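Local coordinates for protein arginine kinase (PDB 4RF6) that catalyses the reversible transfer of the ATP gamma-phosphate to L-arginine, giving phosphoarginine and ADP, as a monomer with two tandem kinase repeats, at residues 215-220 / 224-229; 235-240 / 258-263; 64-69 / 202-207; 125-130 / 357-362. All blocks are in the same frame, centred on the assembly; numbering follows the deposited sequence.

Contact 1. Residues 215-220 / 224-229; sequences RGIYHN and TFLVWL
Asn220 grips Thr224 and Phe225 where the two strands turn into each other. Its CG lies in the hindered position between backbone N and carbonyl carbon (chi1 64°), which swings the amide over to residues 224-229. CB touches Phe225 CB loosely, and CG closes on that same Phe225 CB at 3.5 Å. At the tip, OD1 takes the Thr224 N-H in its carbonyl plane, on a lone pair, at 2.7 Å, and has a weak, bent bond from Phe225 N. ND2 donates nearly straight to Thr224 OG1 (2.9 Å, 173°) with the hydroxyl in the amide plane, and gives a second bond to Asp169 O. The amide is thus held at both ends. This closes an antiparallel beta hairpin inside the large sheet of the catalytic domain. Paired backbone bonds join Tyr218 with Val227 (Val227 N to Tyr218 O 2.7 Å) and Gly216 with Leu229, while Ile217-Trp228 and His219-Leu226 are non-hydrogen-bonded pairs. On the face carrying Tyr218, Val227 and Leu229, covered by helix 149-163, the Tyr218 and Phe225 rings meet at each other's edges (CD2 to CE2, 3.8 Å). On the other face Ile217 CG2 touches Leu226 CD1 at 3.7 Å, and Ile217 CG1 lies alongside Trp228 CD1 at 4.0 Å; the indole NE1 is bonded to Phe193 O.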
loop_
_atom_site.group_PDB
_atom_site.type_symbol
_atom_site.label_atom_id
_atom_site.label_comp_id
_atom_site.label_asym_id
_atom_site.label_seq_id
_atom_site.Cartn_x
_atom_site.Cartn_y
_atom_site.Cartn_z
ATOM N N ARG A 215 -17.996 -9.204 -21.270
ATOM C CA ARG A 215 -16.987 -8.497 -20.481
ATOM C C ARG A 215 -16.955 -9.048 -19.065
ATOM O O ARG A 215 -17.994 -9.449 -18.516
ATOM C CB ARG A 215 -17.263 -6.994 -20.434
ATOM C CG ARG A 215 -16.832 -6.222 -21.674
ATOM C CD ARG A 215 -17.791 -6.445 -22.829
ATOM N NE ARG A 215 -17.516 -5.563 -23.963
ATOM C CZ ARG A 215 -18.314 -5.434 -25.016
ATOM N NH1 ARG A 215 -17.987 -4.608 -26.001
ATOM N NH2 ARG A 215 -19.443 -6.129 -25.079
ATOM N N GLY A 216 -15.770 -9.075 -18.466
ATOM C CA GLY A 216 -15.638 -9.631 -17.137
ATOM C C GLY A 216 -14.352 -9.243 -16.442
ATOM O O GLY A 216 -13.422 -8.714 -17.057
ATOM N N ILE A 217 -14.308 -9.526 -15.146
ATOM C CA ILE A 217 -13.168 -9.191 -14.309
ATOM C C ILE A 217 -12.762 -10.400 -13.465
ATOM O O ILE A 217 -13.605 -11.006 -12.801
ATOM C CB ILE A 217 -13.514 -8.002 -13.399
ATOM C CG1 ILE A 217 -13.757 -6.748 -14.245
ATOM C CG2 ILE A 217 -12.414 -7.753 -12.379
ATOM C CD1 ILE A 217 -14.370 -5.593 -13.480
ATOM N N TYR A 218 -11.480 -10.758 -13.514
ATOM C CA TYR A 218 -10.929 -11.807 -12.656
ATOM C C TYR A 218 -9.831 -11.219 -11.782
ATOM O O TYR A 218 -9.007 -10.432 -12.258
ATOM C CB TYR A 218 -10.344 -12.946 -13.499
ATOM C CG TYR A 218 -9.697 -14.073 -12.701
ATOM C CD1 TYR A 218 -10.430 -15.193 -12.323
ATOM C CD2 TYR A 218 -8.348 -14.025 -12.350
ATOM C CE1 TYR A 218 -9.846 -16.227 -11.601
ATOM C CE2 TYR A 218 -7.753 -15.052 -11.629
ATOM C CZ TYR A 218 -8.508 -16.147 -11.258
ATOM O OH TYR A 218 -7.925 -17.167 -10.547
ATOM N N HIS A 219 -9.816 -11.591 -10.506
ATOM C CA HIS A 219 -8.681 -11.246 -9.655
ATOM C C HIS A 219 -8.349 -12.385 -8.698
ATOM O O HIS A 219 -9.233 -13.151 -8.303
ATOM C CB HIS A 219 -8.928 -9.935 -8.896
ATOM C CG HIS A 219 -9.972 -10.036 -7.826
ATOM N ND1 HIS A 219 -9.752 -10.677 -6.626
ATOM C CD2 HIS A 219 -11.241 -9.562 -7.773
ATOM C CE1 HIS A 219 -10.843 -10.601 -5.881
ATOM N NE2 HIS A 219 -11.760 -9.931 -6.556
ATOM N N ASN A 220 -7.076 -12.514 -8.341
ATOM C CA ASN A 220 -6.690 -13.527 -7.363
ATOM C C ASN A 220 -7.092 -13.091 -5.956
ATOM O O ASN A 220 -7.435 -11.922 -5.738
ATOM C CB ASN A 220 -5.194 -13.850 -7.443
ATOM C CG ASN A 220 -4.313 -12.667 -7.079
ATOM O OD1 ASN A 220 -4.783 -11.533 -6.982
ATOM N ND2 ASN A 220 -3.017 -12.928 -6.888
ATOM N N THR A 224 -3.456 -9.274 -6.219
ATOM C CA THR A 224 -2.191 -8.845 -6.785
ATOM C C THR A 224 -2.130 -9.269 -8.248
ATOM O O THR A 224 -1.090 -9.161 -8.909
ATOM C CB THR A 224 -1.020 -9.442 -6.002
ATOM O OG1 THR A 224 -1.139 -10.871 -5.989
ATOM C CG2 THR A 224 -1.027 -8.921 -4.562
ATOM N N PHE A 225 -3.263 -9.756 -8.742
ATOM C CA PHE A 225 -3.387 -10.198 -10.119
ATOM C C PHE A 225 -4.794 -9.875 -10.586
ATOM O O PHE A 225 -5.770 -10.229 -9.915
ATOM C CB PHE A 225 -3.125 -11.700 -10.225
ATOM C CG PHE A 225 -3.323 -12.248 -11.607
ATOM C CD1 PHE A 225 -2.339 -12.092 -12.574
ATOM C CD2 PHE A 225 -4.494 -12.910 -11.942
ATOM C CE1 PHE A 225 -2.518 -12.587 -13.855
ATOM C CE2 PHE A 225 -4.684 -13.411 -13.216
ATOM C CZ PHE A 225 -3.696 -13.249 -14.176
ATOM N N LEU A 226 -4.897 -9.193 -11.724
ATOM C CA LEU A 226 -6.182 -8.713 -12.220
ATOM C C LEU A 226 -6.264 -8.889 -13.729
ATOM O O LEU A 226 -5.307 -8.585 -14.451
ATOM C CB LEU A 226 -6.358 -7.235 -11.862
ATOM C CG LEU A 226 -7.531 -6.476 -12.481
ATOM C CD1 LEU A 226 -8.839 -6.985 -11.899
ATOM C CD2 LEU A 226 -7.391 -4.969 -12.268
ATOM N N VAL A 227 -7.403 -9.390 -14.204
ATOM C CA VAL A 227 -7.640 -9.525 -15.638
ATOM C C VAL A 227 -8.908 -8.769 -16.032
ATOM O O VAL A 227 -9.963 -8.962 -15.426
ATOM C CB VAL A 227 -7.795 -11.005 -16.067
ATOM C CG1 VAL A 227 -8.074 -11.102 -17.565
ATOM C CG2 VAL A 227 -6.555 -11.823 -15.695
ATOM N N TRP A 228 -8.798 -7.898 -17.032
ATOM C CA TRP A 228 -9.981 -7.340 -17.674
ATOM C C TRP A 228 -10.245 -8.126 -18.941
ATOM O O TRP A 228 -9.356 -8.303 -19.781
ATOM C CB TRP A 228 -9.809 -5.858 -17.986
ATOM C CG TRP A 228 -9.949 -4.996 -16.776
ATOM C CD1 TRP A 228 -10.177 -5.412 -15.490
ATOM C CD2 TRP A 228 -9.864 -3.564 -16.717
ATOM N NE1 TRP A 228 -10.242 -4.330 -14.645
ATOM C CE2 TRP A 228 -10.051 -3.179 -15.379
ATOM C CE3 TRP A 228 -9.645 -2.566 -17.680
ATOM C CZ2 TRP A 228 -10.030 -1.841 -14.965
ATOM C CZ3 TRP A 228 -9.625 -1.235 -17.271
ATOM C CH2 TRP A 228 -9.814 -0.888 -15.929
ATOM N N LEU A 229 -11.467 -8.615 -19.068
ATOM C CA LEU A 229 -11.809 -9.504 -20.169
ATOM C C LEU A 229 -12.673 -8.759 -21.174
ATOM O O LEU A 229 -13.741 -8.251 -20.818
ATOM C CB LEU A 229 -12.540 -10.726 -19.615
ATOM C CG LEU A 229 -12.831 -11.937 -20.490
ATOM C CD1 LEU A 229 -11.714 -12.171 -21.489
ATOM C CD2 LEU A 229 -13.023 -13.171 -19.605
#

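Contact 2. Residues 235-240 / 258-263; sequences LRIISM and NEIDKK
Leu235 reaches from the strand to Ile260 on the helix, its CD1 lying 4.1 Å from Ile260 CG2. The side chains run antiparallel and overlap, a terminal methyl of Leu235 meeting the CG2 branch of Ile260. Arg236, next in the chain, turns to the other face of the sheet, where its guanidinium makes a salt bridge with Glu231; it is a predicted ATP-binding residue and stays clear of the helix. The alternation of the strand brings Ile237 back to the helix side, where its CD1 approaches Ile260 CD1 at 4.3 Å. Helix 246-264 here lies across one face of the antiparallel sheet, with the Leu235 and Ile260 CA atoms 10.2 Å apart, and Ile260 is the residue that bridges the gap. Its CG2 is anti to the backbone N (chi1 -66° for CG1), and an extended chi2 of 171° carries CD1 outward, so one branch serves Leu235 and the other Ile237. Val162 of helix 149-163 and Phe266 also pack on Ile260. Further along the strand, Ser239 comes up under an earlier turn of the same helix and is hydrogen-bonded through OG to Val249 O.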
loop_
_atom_site.group_PDB
_atom_site.type_symbol
_atom_site.label_atom_id
_atom_site.label_comp_id
_atom_site.label_asym_id
_atom_site.label_seq_id
_atom_site.Cartn_x
_atom_site.Cartn_y
_atom_site.Cartn_z
ATOM N N LEU A 235 -7.866 -9.465 -23.732
ATOM C CA LEU A 235 -7.298 -9.581 -22.403
ATOM C C LEU A 235 -6.451 -8.371 -22.050
ATOM O O LEU A 235 -5.606 -7.931 -22.844
ATOM C CB LEU A 235 -6.439 -10.842 -22.301
ATOM C CG LEU A 235 -7.156 -12.161 -22.580
ATOM C CD1 LEU A 235 -6.167 -13.264 -22.928
ATOM C CD2 LEU A 235 -7.974 -12.558 -21.377
ATOM N N ARG A 236 -6.695 -7.830 -20.862
ATOM C CA ARG A 236 -5.765 -6.914 -20.229
ATOM C C ARG A 236 -5.371 -7.560 -18.907
ATOM O O ARG A 236 -6.190 -7.685 -17.992
ATOM C CB ARG A 236 -6.390 -5.543 -19.983
ATOM C CG ARG A 236 -5.363 -4.526 -19.490
ATOM C CD ARG A 236 -6.000 -3.257 -18.961
ATOM N NE ARG A 236 -6.560 -2.431 -20.026
ATOM C CZ ARG A 236 -6.872 -1.146 -19.881
ATOM N NH1 ARG A 236 -6.664 -0.543 -18.717
ATOM N NH2 ARG A 236 -7.383 -0.460 -20.899
ATOM N N ILE A 237 -4.116 -7.984 -18.821
ATOM C CA ILE A 237 -3.641 -8.784 -17.702
ATOM C C ILE A 237 -2.637 -7.995 -16.874
ATOM O O ILE A 237 -1.603 -7.566 -17.390
ATOM C CB ILE A 237 -2.979 -10.066 -18.213
ATOM C CG1 ILE A 237 -3.920 -10.790 -19.180
ATOM C CG2 ILE A 237 -2.591 -10.960 -17.053
ATOM C CD1 ILE A 237 -3.222 -11.780 -20.119
ATOM N N ILE A 238 -2.943 -7.815 -15.589
ATOM C CA ILE A 238 -2.133 -6.969 -14.719
ATOM C C ILE A 238 -1.660 -7.714 -13.485
ATOM O O ILE A 238 -2.449 -8.368 -12.799
ATOM C CB ILE A 238 -2.926 -5.725 -14.254
ATOM C CG1 ILE A 238 -3.553 -5.010 -15.450
ATOM C CG2 ILE A 238 -2.038 -4.774 -13.456
ATOM C CD1 ILE A 238 -5.000 -4.601 -15.227
ATOM N N SER A 239 -0.365 -7.607 -13.200
ATOM C CA SER A 239 0.183 -8.114 -11.953
ATOM C C SER A 239 0.715 -6.913 -11.186
ATOM O O SER A 239 1.416 -6.075 -11.757
ATOM C CB SER A 239 1.301 -9.116 -12.224
ATOM O OG SER A 239 1.873 -9.580 -11.018
ATOM N N MET A 240 0.369 -6.805 -9.906
ATOM C CA MET A 240 0.735 -5.613 -9.143
ATOM C C MET A 240 0.749 -5.852 -7.643
ATOM O O MET A 240 0.029 -6.708 -7.126
ATOM C CB MET A 240 -0.217 -4.452 -9.469
ATOM C CG MET A 240 -1.634 -4.610 -8.920
ATOM S SD MET A 240 -2.556 -5.921 -9.747
ATOM C CE MET A 240 -4.152 -5.810 -8.922
ATOM N N ASN A 258 1.472 -17.391 -19.716
ATOM C CA ASN A 258 1.951 -18.589 -20.398
ATOM C C ASN A 258 0.935 -19.735 -20.364
ATOM O O ASN A 258 0.797 -20.480 -21.336
ATOM C CB ASN A 258 3.312 -19.024 -19.834
ATOM C CG ASN A 258 4.443 -18.100 -20.258
ATOM O OD1 ASN A 258 4.404 -17.511 -21.337
ATOM N ND2 ASN A 258 5.456 -17.969 -19.407
ATOM N N GLU A 259 0.214 -19.863 -19.253
ATOM C CA GLU A 259 -0.836 -20.873 -19.136
ATOM C C GLU A 259 -1.979 -20.611 -20.119
ATOM O O GLU A 259 -2.453 -21.525 -20.802
ATOM C CB GLU A 259 -1.374 -20.945 -17.702
ATOM C CG GLU A 259 -2.555 -21.898 -17.524
ATOM C CD GLU A 259 -2.236 -23.334 -17.923
ATOM O OE1 GLU A 259 -1.046 -23.718 -17.909
ATOM O OE2 GLU A 259 -3.183 -24.084 -18.246
ATOM N N ILE A 260 -2.419 -19.359 -20.185
ATOM C CA ILE A 260 -3.418 -18.953 -21.163
ATOM C C ILE A 260 -2.885 -19.209 -22.575
ATOM O O ILE A 260 -3.589 -19.765 -23.419
ATOM C CB ILE A 260 -3.800 -17.467 -21.001
ATOM C CG1 ILE A 260 -4.517 -17.233 -19.669
ATOM C CG2 ILE A 260 -4.681 -17.014 -22.152
ATOM C CD1 ILE A 260 -4.745 -15.754 -19.326
ATOM N N ASP A 261 -1.637 -18.809 -22.818
ATOM C CA ASP A 261 -0.994 -19.005 -24.115
ATOM C C ASP A 261 -1.000 -20.487 -24.496
ATOM O O ASP A 261 -1.423 -20.857 -25.596
ATOM C CB ASP A 261 0.446 -18.472 -24.081
ATOM C CG ASP A 261 1.052 -18.309 -25.473
ATOM O OD1 ASP A 261 0.475 -18.839 -26.447
ATOM O OD2 ASP A 261 2.113 -17.650 -25.583
ATOM N N LYS A 262 -0.532 -21.325 -23.574
ATOM C CA LYS A 262 -0.500 -22.773 -23.769
ATOM C C LYS A 262 -1.863 -23.340 -24.182
ATOM O O LYS A 262 -1.973 -24.048 -25.184
ATOM C CB LYS A 262 -0.032 -23.451 -22.478
ATOM C CG LYS A 262 -0.129 -24.968 -22.494
ATOM C CD LYS A 262 0.040 -25.538 -21.092
ATOM C CE LYS A 262 0.736 -26.887 -21.127
ATOM N NZ LYS A 262 0.991 -27.411 -19.756
ATOM N N LYS A 263 -2.896 -23.010 -23.413
ATOM C CA LYS A 263 -4.220 -23.579 -23.623
ATOM C C LYS A 263 -4.984 -22.938 -24.781
ATOM O O LYS A 263 -5.831 -23.585 -25.400
ATOM C CB LYS A 263 -5.048 -23.476 -22.340
ATOM C CG LYS A 263 -4.523 -24.318 -21.178
ATOM C CD LYS A 263 -4.632 -25.813 -21.488
ATOM C CE LYS A 263 -4.132 -26.674 -20.331
ATOM N NZ LYS A 263 -4.807 -26.316 -19.052
#

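Contact 3. Residues 64-69 / 202-207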
loop_
_atom_site.group_PDB
_atom_site.type_symbol
_atom_site.label_atom_id
_atom_site.label_comp_id
_atom_site.label_asym_id
_atom_site.label_seq_id
_atom_site.Cartn_x
_atom_site.Cartn_y
_atom_site.Cartn_z
ATOM N N GLY A 64 -10.564 8.378 -34.781
ATOM C CA GLY A 64 -9.698 9.528 -34.970
ATOM C C GLY A 64 -10.356 10.708 -35.666
ATOM O O GLY A 64 -9.852 11.834 -35.597
ATOM N N VAL A 65 -11.469 10.454 -36.348
ATOM C CA VAL A 65 -12.229 11.524 -36.988
ATOM C C VAL A 65 -13.305 12.040 -36.035
ATOM O O VAL A 65 -13.534 13.250 -35.934
ATOM C CB VAL A 65 -12.888 11.056 -38.295
ATOM C CG1 VAL A 65 -13.478 12.246 -39.037
ATOM C CG2 VAL A 65 -11.877 10.337 -39.177
ATOM N N VAL A 66 -13.966 11.110 -35.344
ATOM C CA VAL A 66 -14.957 11.460 -34.330
ATOM C C VAL A 66 -14.288 12.262 -33.221
ATOM O O VAL A 66 -14.800 13.297 -32.790
ATOM C CB VAL A 66 -15.624 10.206 -33.726
ATOM C CG1 VAL A 66 -16.454 10.564 -32.489
ATOM C CG2 VAL A 66 -16.488 9.506 -34.766
ATOM N N ASN A 67 -13.135 11.774 -32.773
ATOM C CA ASN A 67 -12.356 12.438 -31.737
ATOM C C ASN A 67 -11.115 13.082 -32.341
ATOM O O ASN A 67 -10.039 12.479 -32.361
ATOM C CB ASN A 67 -11.955 11.439 -30.648
ATOM C CG ASN A 67 -13.134 10.629 -30.136
ATOM O OD1 ASN A 67 -13.961 11.131 -29.375
ATOM N ND2 ASN A 67 -13.214 9.368 -30.555
ATOM N N LEU A 68 -11.275 14.309 -32.828
ATOM C CA LEU A 68 -10.210 15.018 -33.538
ATOM C C LEU A 68 -8.979 15.283 -32.669
ATOM O O LEU A 68 -7.886 15.526 -33.186
ATOM C CB LEU A 68 -10.744 16.334 -34.109
ATOM C CG LEU A 68 -11.754 16.195 -35.248
ATOM C CD1 LEU A 68 -12.416 17.531 -35.551
ATOM C CD2 LEU A 68 -11.090 15.624 -36.501
ATOM N N ASP A 69 -9.163 15.231 -31.352
ATOM C CA ASP A 69 -8.075 15.470 -30.409
ATOM C C ASP A 69 -7.202 14.229 -30.180
ATOM O O ASP A 69 -6.289 14.248 -29.348
ATOM C CB ASP A 69 -8.634 15.968 -29.077
ATOM C CG ASP A 69 -9.595 14.981 -28.442
ATOM O OD1 ASP A 69 -10.345 14.312 -29.186
ATOM O OD2 ASP A 69 -9.602 14.875 -27.197
ATOM N N LEU A 202 -13.297 4.567 -27.508
ATOM C CA LEU A 202 -13.659 3.164 -27.725
ATOM C C LEU A 202 -15.020 3.050 -28.408
ATOM O O LEU A 202 -15.237 2.185 -29.270
ATOM C CB LEU A 202 -13.675 2.403 -26.399
ATOM C CG LEU A 202 -12.372 2.434 -25.606
ATOM C CD1 LEU A 202 -12.433 1.466 -24.436
ATOM C CD2 LEU A 202 -11.192 2.118 -26.504
ATOM N N GLU A 203 -15.936 3.931 -28.014
ATOM C CA GLU A 203 -17.251 4.012 -28.645
ATOM C C GLU A 203 -17.120 4.166 -30.163
ATOM O O GLU A 203 -17.668 3.375 -30.930
ATOM C CB GLU A 203 -18.041 5.186 -28.054
ATOM C CG GLU A 203 -19.395 5.429 -28.706
ATOM C CD GLU A 203 -20.391 4.314 -28.441
ATOM O OE1 GLU A 203 -20.211 3.561 -27.460
ATOM O OE2 GLU A 203 -21.356 4.196 -29.223
ATOM N N ALA A 204 -16.370 5.177 -30.592
ATOM C CA ALA A 204 -16.218 5.463 -32.019
ATOM C C ALA A 204 -15.423 4.381 -32.756
ATOM O O ALA A 204 -15.504 4.263 -33.982
ATOM C CB ALA A 204 -15.581 6.830 -32.223
ATOM N N ALA A 205 -14.646 3.607 -32.006
ATOM C CA ALA A 205 -13.832 2.534 -32.574
ATOM C C ALA A 205 -14.665 1.286 -32.866
ATOM O O ALA A 205 -14.205 0.373 -33.563
ATOM C CB ALA A 205 -12.694 2.194 -31.633
ATOM N N GLY A 206 -15.879 1.249 -32.318
ATOM C CA GLY A 206 -16.767 0.108 -32.477
ATOM C C GLY A 206 -16.565 -0.924 -31.382
ATOM O O GLY A 206 -17.127 -2.021 -31.430
ATOM N N ILE A 207 -15.763 -0.562 -30.383
ATOM C CA ILE A 207 -15.356 -1.493 -29.329
ATOM C C ILE A 207 -16.474 -1.757 -28.308
ATOM O O ILE A 207 -16.540 -2.835 -27.703
ATOM C CB ILE A 207 -14.034 -1.012 -28.668
ATOM C CG1 ILE A 207 -12.869 -1.234 -29.639
ATOM C CG2 ILE A 207 -13.750 -1.723 -27.342
ATOM C CD1 ILE A 207 -11.546 -0.608 -29.194
#
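Val66 and Ala204 form the close part of this contact: the methyl of Ala204 abuts Val66 at CB, on the side away from CA, with its CB 3.7 Å from Val66 CB and 3.8 Å from both CG1 and CG2. The small side chain of Ala204 lets the backbones come near, the CA atoms of this pair being 6.5 Å apart. With CG1 anti to the backbone N (chi1 169°), the two Val66 methyls flank that spot without enclosing it. Next to this the contact slackens. Asn67, the first residue beyond its helix, offers only ND2 to the Ala204 methyl, at 3.9 Å, and no hydrogen bond crosses between the segments. The amide is busy elsewhere: ND2 donates to Ser63 O and OD1 accepts from Arg200 NH1, so Asn67 is fixed by both its own helix and the start of the facing one. Toward solvent the neighbour of Ala204, Glu203, is exposed. Helix 200-205 ends at Gly206, which takes positive phi (90°); Ile207 N to Leu202 O and Gly206 N to Glu203 O close a Schellman motif there. The carbonyl of Ala204 adds a bond from Asn62 ND2. Together these pieces join the end of helix 57-66, in the N-terminal domain, to the catalytic domain, an interdomain seam just before the loop whose Gly71 to Tyr75 probably bind the guanidino substrate; Tyr75 itself packs on Ala205.

Contact 4. Residues 125-130 / 357-362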
loop_
_atom_site.group_PDB
_atom_site.type_symbol
_atom_site.label_atom_id
_atom_site.label_comp_id
_atom_site.label_asym_id
_atom_site.label_seq_id
_atom_site.Cartn_x
_atom_site.Cartn_y
_atom_site.Cartn_z
ATOM N N ARG A 125 12.149 1.961 1.537
ATOM C CA ARG A 125 12.707 3.280 1.802
ATOM C C ARG A 125 12.468 4.250 0.647
ATOM O O ARG A 125 12.509 5.472 0.838
ATOM C CB ARG A 125 14.213 3.184 2.069
ATOM C CG ARG A 125 14.608 2.378 3.311
ATOM C CD ARG A 125 16.128 2.248 3.404
ATOM N NE ARG A 125 16.561 1.568 4.619
ATOM C CZ ARG A 125 16.852 2.191 5.758
ATOM N NH1 ARG A 125 16.756 3.514 5.838
ATOM N NH2 ARG A 125 17.237 1.494 6.816
ATOM N N TYR A 126 12.221 3.714 -0.548
ATOM C CA TYR A 126 12.097 4.542 -1.747
ATOM C C TYR A 126 10.924 4.158 -2.644
ATOM O O TYR A 126 10.116 5.008 -3.024
ATOM C CB TYR A 126 13.401 4.499 -2.557
ATOM C CG TYR A 126 14.600 4.902 -1.739
ATOM C CD1 TYR A 126 14.852 6.239 -1.464
ATOM C CD2 TYR A 126 15.463 3.948 -1.220
ATOM C CE1 TYR A 126 15.937 6.617 -0.702
ATOM C CE2 TYR A 126 16.553 4.314 -0.452
ATOM C CZ TYR A 126 16.785 5.651 -0.199
ATOM O OH TYR A 126 17.869 6.031 0.560
ATOM N N ILE A 127 10.844 2.875 -2.980
ATOM C CA ILE A 127 9.854 2.381 -3.928
ATOM C C ILE A 127 8.542 2.075 -3.205
ATOM O O ILE A 127 8.543 1.492 -2.116
ATOM C CB ILE A 127 10.390 1.135 -4.679
ATOM C CG1 ILE A 127 11.649 1.494 -5.476
ATOM C CG2 ILE A 127 9.328 0.545 -5.591
ATOM C CD1 ILE A 127 12.360 0.294 -6.101
ATOM N N ARG A 128 7.424 2.486 -3.801
ATOM C CA ARG A 128 6.132 2.356 -3.141
ATOM C C ARG A 128 5.270 1.259 -3.749
ATOM O O ARG A 128 4.520 0.581 -3.038
ATOM C CB ARG A 128 5.396 3.699 -3.147
ATOM C CG ARG A 128 6.056 4.740 -2.254
ATOM C CD ARG A 128 5.341 6.075 -2.295
ATOM N NE ARG A 128 5.888 6.988 -1.293
ATOM C CZ ARG A 128 5.267 8.074 -0.849
ATOM N NH1 ARG A 128 4.067 8.393 -1.316
ATOM N NH2 ARG A 128 5.845 8.839 0.068
ATOM N N SER A 129 5.382 1.072 -5.059
ATOM C CA SER A 129 4.547 0.089 -5.738
ATOM C C SER A 129 5.112 -0.302 -7.095
ATOM O O SER A 129 5.876 0.448 -7.704
ATOM C CB SER A 129 3.118 0.618 -5.896
ATOM O OG SER A 129 3.100 1.806 -6.672
ATOM N N THR A 130 4.713 -1.482 -7.562
ATOM C CA THR A 130 5.207 -2.045 -8.808
ATOM C C THR A 130 4.027 -2.662 -9.556
ATOM O O THR A 130 3.163 -3.299 -8.942
ATOM C CB THR A 130 6.283 -3.110 -8.528
ATOM O OG1 THR A 130 7.416 -2.491 -7.900
ATOM C CG2 THR A 130 6.734 -3.786 -9.818
ATOM N N ALA A 357 19.347 2.377 -10.784
ATOM C CA ALA A 357 20.282 3.479 -10.999
ATOM C C ALA A 357 19.741 4.764 -10.385
ATOM O O ALA A 357 20.481 5.508 -9.736
ATOM C CB ALA A 357 20.546 3.669 -12.480
ATOM N N LEU A 358 18.453 5.021 -10.604
ATOM C CA LEU A 358 17.775 6.174 -10.014
ATOM C C LEU A 358 17.750 6.085 -8.490
ATOM O O LEU A 358 17.887 7.100 -7.800
ATOM C CB LEU A 358 16.342 6.300 -10.546
ATOM C CG LEU A 358 16.140 6.625 -12.028
ATOM C CD1 LEU A 358 14.683 6.499 -12.424
ATOM C CD2 LEU A 358 16.639 8.021 -12.348
ATOM N N MET A 359 17.565 4.876 -7.966
ATOM C CA MET A 359 17.540 4.679 -6.520
ATOM C C MET A 359 18.924 4.911 -5.905
ATOM O O MET A 359 19.044 5.554 -4.863
ATOM C CB MET A 359 17.002 3.289 -6.153
ATOM C CG MET A 359 16.773 3.096 -4.656
ATOM S SD MET A 359 15.906 1.562 -4.245
ATOM C CE MET A 359 17.242 0.376 -4.374
ATOM N N GLU A 360 19.966 4.402 -6.557
ATOM C CA GLU A 360 21.331 4.593 -6.070
ATOM C C GLU A 360 21.742 6.065 -6.052
ATOM O O GLU A 360 22.549 6.485 -5.217
ATOM C CB GLU A 360 22.319 3.757 -6.886
ATOM C CG GLU A 360 22.238 2.262 -6.601
ATOM C CD GLU A 360 22.703 1.907 -5.196
ATOM O OE1 GLU A 360 23.577 2.623 -4.660
ATOM O OE2 GLU A 360 22.196 0.916 -4.626
ATOM N N LEU A 361 21.173 6.843 -6.969
ATOM C CA LEU A 361 21.359 8.293 -6.983
ATOM C C LEU A 361 20.740 8.940 -5.747
ATOM O O LEU A 361 21.370 9.771 -5.089
ATOM C CB LEU A 361 20.733 8.912 -8.236
ATOM C CG LEU A 361 21.485 8.920 -9.566
ATOM C CD1 LEU A 361 20.783 9.857 -10.540
ATOM C CD2 LEU A 361 22.945 9.330 -9.383
ATOM N N GLU A 362 19.497 8.570 -5.447
ATOM C CA GLU A 362 18.812 9.063 -4.255
ATOM C C GLU A 362 19.592 8.678 -2.995
ATOM O O GLU A 362 19.751 9.488 -2.077
ATOM C CB GLU A 362 17.383 8.508 -4.191
ATOM C CG GLU A 362 16.508 9.123 -3.096
ATOM C CD GLU A 362 16.155 10.569 -3.377
ATOM O OE1 GLU A 362 16.249 10.981 -4.551
ATOM O OE2 GLU A 362 15.784 11.293 -2.427
#
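Tyr126, just ahead of strand 127-136, comes closest to the middle of helix 344-370 at Met359, with their CA atoms 7.2 Å apart. Its ring is met obliquely by two side chains one helical turn apart. Met359 CG lies 3.8 Å from CD2 of Tyr126, and its sulfur stands 5.0 Å from the ring centroid, 58° off the normal, in a Met-aromatic contact. Glu362 uses its aliphatic part: its CG is 3.5 Å from Tyr126 CE1, on the same side of the ring plane but near the CD1-CE1 bond, with carboxylate and ring planes 66° apart. A bend at chi2 (69°) turns the Glu362 carboxylate away toward His296 ND1 and Ala297 N, which both bond to it. Ile127 crosses Met359 at about a right angle, its CD1 reaching SD at 4.2 Å. Behind Tyr126, Asp121 takes the backbone N-H groups of Arg125, Tyr126 and Ile127, and further on Arg128 and Ser129 form a classic beta bulge opposite His291. No hydrogen bond crosses between 125-130 and 357-362, whose mutual contacts are apolar and sulfur-aromatic, while the buried acid, which the neighbouring imidazole and N-H would probably help keep ionised, has its polar end satisfied to one side.

Contacts 1, 2 and 4 all reach one antiparallel sheet of the first kinase repeat. Contacts 1 and 2, with centres 10 Å apart, lie on adjacent strands, 225-229 and 235-242: Leu226 O accepts from Ile238 N at 2.7 Å, and Phe225 CE1 packs on Ile237 CG2. Strand 235-242 in turn neighbours strand 127-136, so contact 2 meets contact 4 where Met240 CB lies 3.6 Å from Thr130 O. These two central strands carry predicted ATP-binding residues, Arg236 in contact 2 and Ser129 and Thr130 in contact 4. Contact 3 lies at the domain seam on the probable arginine side, centred about 38 Å from contact 4, and touches contact 1 through a weak hydrogen bond from Arg215 NH1 to Ile207 O.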